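Local coordinates for nitrophorin Cim l NP (Cimex lectularius, PDB 2IMQ), which carries nitric oxide on its heme in bed-bug saliva and delivers it to the victim during feeding, causing vasodilation, at residues Phe220-Asp231 with Asn261-Arg272. Residues are numbered along the deposited sequence; the frame is centred on the assembly and turned at random.
Sequences FKPTYKFKPNTD and NSLTNYKQTEHR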
loop_
_atom_site.group_PDB
_atom_site.type_symbol
_atom_site.label_atom_id
_atom_site.label_comp_id
_atom_site.label_asym_id
_atom_site.label_seq_id
_atom_site.Cartn_x
_atom_site.Cartn_y
_atom_site.Cartn_z
ATOM N N PHE A 220 11.669 -9.300 -5.975
ATOM C CA PHE A 220 12.367 -9.110 -4.755
ATOM C C PHE A 220 12.000 -10.217 -3.784
ATOM O O PHE A 220 10.925 -10.818 -3.811
ATOM C CB PHE A 220 12.077 -7.727 -4.168
ATOM C CG PHE A 220 10.603 -7.352 -4.064
ATOM C CD1 PHE A 220 9.906 -7.520 -2.890
ATOM C CD2 PHE A 220 9.957 -6.773 -5.132
ATOM C CE1 PHE A 220 8.576 -7.143 -2.802
ATOM C CE2 PHE A 220 8.651 -6.416 -5.054
ATOM C CZ PHE A 220 7.967 -6.591 -3.859
ATOM N N LYS A 221 12.915 -10.427 -2.847
ATOM C CA LYS A 221 12.774 -11.416 -1.828
ATOM C C LYS A 221 11.698 -11.000 -0.825
ATOM O O LYS A 221 11.319 -9.836 -0.771
ATOM C CB LYS A 221 14.078 -11.682 -1.103
ATOM C CG LYS A 221 15.069 -12.267 -2.062
ATOM C CD LYS A 221 16.411 -12.385 -1.437
ATOM C CE LYS A 221 17.415 -12.903 -2.460
ATOM N NZ LYS A 221 17.012 -14.109 -3.200
ATOM N N PRO A 222 11.137 -11.971 -0.117
ATOM C CA PRO A 222 10.139 -11.657 0.880
ATOM C C PRO A 222 10.546 -10.493 1.745
ATOM O O PRO A 222 11.709 -10.374 2.135
ATOM C CB PRO A 222 10.039 -12.947 1.666
ATOM C CG PRO A 222 10.275 -13.988 0.589
ATOM C CD PRO A 222 11.374 -13.413 -0.225
ATOM N N THR A 223 9.566 -9.698 2.151
ATOM C CA THR A 223 9.818 -8.473 2.905
ATOM C C THR A 223 9.617 -8.639 4.424
ATOM O O THR A 223 9.745 -7.676 5.185
ATOM C CB THR A 223 8.902 -7.372 2.406
ATOM O OG1 THR A 223 7.521 -7.779 2.543
ATOM C CG2 THR A 223 9.199 -7.031 0.959
ATOM N N TYR A 224 9.393 -9.852 4.872
ATOM C CA TYR A 224 9.113 -10.203 6.215
ATOM C C TYR A 224 9.513 -11.670 6.402
ATOM O O TYR A 224 9.471 -12.430 5.443
ATOM C CB TYR A 224 7.617 -10.008 6.487
ATOM C CG TYR A 224 7.021 -10.522 7.712
ATOM C CD1 TYR A 224 6.988 -9.773 8.878
ATOM C CD2 TYR A 224 6.461 -11.789 7.730
ATOM C CE1 TYR A 224 6.371 -10.250 10.023
ATOM C CE2 TYR A 224 5.781 -12.247 8.839
ATOM C CZ TYR A 224 5.777 -11.492 10.003
ATOM O OH TYR A 224 5.186 -11.941 11.167
ATOM N N LYS A 225 9.910 -12.099 7.571
ATOM C CA LYS A 225 10.149 -11.317 8.765
ATOM C C LYS A 225 11.634 -11.222 8.994
ATOM O O LYS A 225 12.304 -12.257 9.036
ATOM C CB LYS A 225 9.490 -12.036 9.940
ATOM C CG LYS A 225 9.630 -11.389 11.322
ATOM C CD LYS A 225 8.985 -12.303 12.333
ATOM C CE LYS A 225 9.042 -11.814 13.738
ATOM N NZ LYS A 225 8.445 -12.837 14.703
ATOM N N PHE A 226 12.129 -10.008 9.165
ATOM C CA PHE A 226 13.542 -9.738 9.360
ATOM C C PHE A 226 13.839 -9.484 10.825
ATOM O O PHE A 226 13.008 -8.993 11.605
ATOM C CB PHE A 226 13.976 -8.543 8.546
ATOM C CG PHE A 226 14.044 -8.805 7.089
ATOM C CD1 PHE A 226 12.977 -8.487 6.253
ATOM C CD2 PHE A 226 15.145 -9.465 6.558
ATOM C CE1 PHE A 226 13.063 -8.768 4.916
ATOM C CE2 PHE A 226 15.240 -9.743 5.220
ATOM C CZ PHE A 226 14.181 -9.417 4.408
ATOM N N LYS A 227 15.071 -9.796 11.197
ATOM C CA LYS A 227 15.561 -9.322 12.489
ATOM C C LYS A 227 15.863 -7.841 12.282
ATOM O O LYS A 227 16.539 -7.503 11.325
ATOM C CB LYS A 227 16.788 -10.123 12.909
ATOM C CG LYS A 227 16.551 -11.604 13.006
ATOM C CD LYS A 227 17.819 -12.358 13.337
ATOM C CE LYS A 227 17.489 -13.805 13.618
ATOM N NZ LYS A 227 16.622 -13.899 14.821
ATOM N N PRO A 228 15.289 -6.941 13.076
ATOM C CA PRO A 228 15.487 -5.500 12.843
ATOM C C PRO A 228 16.947 -5.065 12.648
ATOM O O PRO A 228 17.858 -5.613 13.279
ATOM C CB PRO A 228 14.925 -4.876 14.112
ATOM C CG PRO A 228 13.878 -5.795 14.529
ATOM C CD PRO A 228 14.393 -7.174 14.220
ATOM N N ASN A 229 17.159 -4.100 11.761
ATOM C CA ASN A 229 18.500 -3.585 11.407
ATOM C C ASN A 229 19.469 -4.565 10.723
ATOM O O ASN A 229 20.652 -4.248 10.557
ATOM C CB ASN A 229 19.143 -2.897 12.626
ATOM C CG ASN A 229 18.230 -1.861 13.237
ATOM O OD1 ASN A 229 17.853 -1.959 14.407
ATOM N ND2 ASN A 229 17.792 -0.892 12.412
ATOM N N THR A 230 18.958 -5.725 10.286
ATOM C CA THR A 230 19.744 -6.716 9.539
ATOM C C THR A 230 18.997 -7.067 8.279
ATOM O O THR A 230 17.885 -6.542 8.059
ATOM C CB THR A 230 19.989 -8.015 10.344
ATOM O OG1 THR A 230 18.780 -8.793 10.455
ATOM C CG2 THR A 230 20.394 -7.702 11.781
ATOM N N ASP A 231 19.614 -7.925 7.458
ATOM C CA ASP A 231 19.003 -8.541 6.293
ATOM C C ASP A 231 18.795 -10.024 6.510
ATOM O O ASP A 231 18.639 -10.781 5.553
ATOM C CB ASP A 231 19.846 -8.310 5.051
ATOM C CG ASP A 231 20.061 -6.861 4.789
ATOM O OD1 ASP A 231 19.057 -6.118 4.836
ATOM O OD2 ASP A 231 21.184 -6.375 4.554
ATOM N N ASN A 261 9.390 -2.681 -5.985
ATOM C CA ASN A 261 10.521 -3.099 -5.207
ATOM C C ASN A 261 10.326 -2.886 -3.739
ATOM O O ASN A 261 9.767 -1.879 -3.327
ATOM C CB ASN A 261 11.761 -2.249 -5.579
ATOM C CG ASN A 261 12.196 -2.369 -7.019
ATOM O OD1 ASN A 261 12.987 -3.234 -7.365
ATOM N ND2 ASN A 261 11.749 -1.462 -7.852
ATOM N N SER A 262 10.869 -3.782 -2.924
ATOM C CA SER A 262 11.068 -3.508 -1.531
ATOM C C SER A 262 12.263 -2.553 -1.389
ATOM O O SER A 262 13.170 -2.552 -2.195
ATOM C CB SER A 262 11.355 -4.777 -0.754
ATOM O OG SER A 262 12.478 -5.441 -1.303
ATOM N N LEU A 263 12.204 -1.778 -0.331
ATOM C CA LEU A 263 13.268 -0.826 -0.014
ATOM C C LEU A 263 14.048 -1.331 1.158
ATOM O O LEU A 263 13.783 -1.080 2.338
ATOM C CB LEU A 263 12.674 0.525 0.267
ATOM C CG LEU A 263 11.790 1.100 -0.813
ATOM C CD1 LEU A 263 11.273 2.450 -0.357
ATOM C CD2 LEU A 263 12.486 1.194 -2.156
ATOM N N THR A 264 15.080 -2.077 0.806
ATOM C CA THR A 264 15.816 -2.840 1.800
ATOM C C THR A 264 16.700 -1.931 2.683
ATOM O O THR A 264 17.093 -2.356 3.761
ATOM C CB THR A 264 16.595 -3.985 1.127
ATOM O OG1 THR A 264 17.360 -3.500 0.039
ATOM C CG2 THR A 264 15.581 -5.006 0.478
ATOM N N ASN A 265 16.910 -0.664 2.294
ATOM C CA ASN A 265 17.645 0.320 3.154
ATOM C C ASN A 265 16.893 0.783 4.384
ATOM O O ASN A 265 17.468 1.367 5.297
ATOM C CB ASN A 265 18.042 1.552 2.329
ATOM C CG ASN A 265 19.141 1.261 1.362
ATOM O OD1 ASN A 265 19.975 0.361 1.605
ATOM N ND2 ASN A 265 19.171 1.996 0.259
ATOM N N TYR A 266 15.567 0.580 4.385
ATOM C CA TYR A 266 14.767 0.833 5.561
ATOM C C TYR A 266 14.644 -0.433 6.385
ATOM O O TYR A 266 13.655 -1.184 6.231
ATOM C CB TYR A 266 13.379 1.386 5.140
ATOM C CG TYR A 266 13.467 2.738 4.476
ATOM C CD1 TYR A 266 13.626 2.866 3.123
ATOM C CD2 TYR A 266 13.439 3.907 5.232
ATOM C CE1 TYR A 266 13.734 4.109 2.507
ATOM C CE2 TYR A 266 13.531 5.162 4.626
ATOM C CZ TYR A 266 13.696 5.267 3.275
ATOM O OH TYR A 266 13.784 6.481 2.621
ATOM N N LYS A 267 15.653 -0.689 7.247
ATOM C CA LYS A 267 15.735 -1.927 8.020
ATOM C C LYS A 267 15.232 -1.833 9.430
ATOM O O LYS A 267 15.369 -2.784 10.215
ATOM C CB LYS A 267 17.183 -2.431 8.113
ATOM C CG LYS A 267 17.845 -2.615 6.803
ATOM C CD LYS A 267 19.232 -3.233 6.935
ATOM C CE LYS A 267 20.032 -2.956 5.681
ATOM N NZ LYS A 267 19.455 -3.616 4.469
ATOM N N GLN A 268 14.631 -0.713 9.768
ATOM C CA GLN A 268 14.312 -0.401 11.146
ATOM C C GLN A 268 13.343 -1.391 11.727
ATOM O O GLN A 268 13.196 -1.501 12.952
ATOM C CB GLN A 268 13.666 0.992 11.264
ATOM C CG GLN A 268 14.534 2.135 10.770
ATOM C CD GLN A 268 14.120 2.654 9.423
ATOM O OE1 GLN A 268 13.806 3.819 9.273
ATOM N NE2 GLN A 268 14.112 1.803 8.455
ATOM N N THR A 269 12.616 -2.129 10.875
ATOM C CA THR A 269 11.649 -3.037 11.442
ATOM C C THR A 269 11.651 -4.412 10.754
ATOM O O THR A 269 12.466 -4.685 9.922
ATOM C CB THR A 269 10.271 -2.385 11.462
ATOM O OG1 THR A 269 9.458 -2.993 12.458
ATOM C CG2 THR A 269 9.487 -2.578 10.176
ATOM N N GLU A 270 10.745 -5.242 11.190
ATOM C CA GLU A 270 10.639 -6.601 10.725
ATOM C C GLU A 270 10.114 -6.744 9.271
ATOM O O GLU A 270 10.285 -7.794 8.664
ATOM C CB GLU A 270 9.637 -7.336 11.591
ATOM C CG GLU A 270 9.829 -7.450 13.074
ATOM C CD GLU A 270 8.640 -8.256 13.607
ATOM O OE1 GLU A 270 7.477 -8.050 13.138
ATOM O OE2 GLU A 270 8.878 -9.124 14.439
ATOM N N HIS A 271 9.404 -5.729 8.788
ATOM C CA HIS A 271 8.950 -5.662 7.401
ATOM C C HIS A 271 9.717 -4.579 6.687
ATOM O O HIS A 271 10.045 -3.522 7.265
ATOM C CB HIS A 271 7.504 -5.214 7.327
ATOM C CG HIS A 271 6.527 -6.074 8.019
ATOM N ND1 HIS A 271 5.651 -6.906 7.336
ATOM C CD2 HIS A 271 6.174 -6.122 9.321
ATOM C CE1 HIS A 271 4.837 -7.463 8.212
ATOM N NE2 HIS A 271 5.127 -7.003 9.419
ATOM N N ARG A 272 9.904 -4.721 5.403
ATOM C CA ARG A 272 10.509 -3.699 4.571
ATOM C C ARG A 272 9.422 -3.013 3.763
ATOM O O ARG A 272 8.524 -3.667 3.228
ATOM C CB ARG A 272 11.534 -4.317 3.626
ATOM C CG ARG A 272 12.629 -5.125 4.339
ATOM C CD ARG A 272 13.514 -4.231 5.168
ATOM N NE ARG A 272 13.742 -4.633 6.566
ATOM C CZ ARG A 272 14.798 -5.276 7.029
ATOM N NH1 ARG A 272 15.764 -5.707 6.212
ATOM N NH2 ARG A 272 14.905 -5.488 8.333
HETATM O O HOH W 1 12.769 -7.852 -0.095
HETATM O O HOH W 2 6.732 -5.448 3.903
HETATM O O HOH W 3 15.881 -6.439 3.481
#
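Arg272 reaches across to Phe226 and Thr230 from the end of the loop that follows strand 255-262. Its CB lies 4.1 Å from Thr223 O, the oxygen that also accepts the backbone bond from Arg272 N. CG meets the rim of the Phe226 ring, 3.7 Å from Phe226 CE1. NE comes near CD1 of the same ring. The chain bends at chi2 (-67°) and again at chi3 (130°), which turns the guanidinium flat onto the Phe226 ring in an off-centre cation-pi stack. The planes are 16° apart, and CZ is 3.6 Å from Phe226 CG. On the opposite guanidinium face lies Lys267 CA. NH1 and NH2 both donate end-on to Thr230 O, and NH1 has the shorter bond at 2.9 Å. NH2 also donates to Thr269 O, in a nearly straight bond. These in-plane partners limit the rotation of the group. NH1 in addition bonds a water and makes a longer salt bridge to Asp231 OD1.

This protein has the sandwich fold of the DNase I-like superfamily. Here two loops pack together at one end of the sandwich. One precedes strand 243-248; the other links the neighbouring antiparallel strands 255-262 and 274-281. The second loop comes near the heme, with the Gln268 side chain about 7 Å from it.

Lys267 NZ approaches Asp231 OD1 on its syn lone pair, at 2.6 Å. Thr264 O takes a second bond from NZ. The type II turn from Lys227 to Thr230 presents Asn229 N to Lys267 O. Further along, Phe226 N donates to a lone pair of Glu270 O at 2.9 Å. The Tyr224 and His271 rings form an offset stack, with centroids 4.4 Å apart. His271 ND1 is hydrogen-bonded to Thr242 OG1.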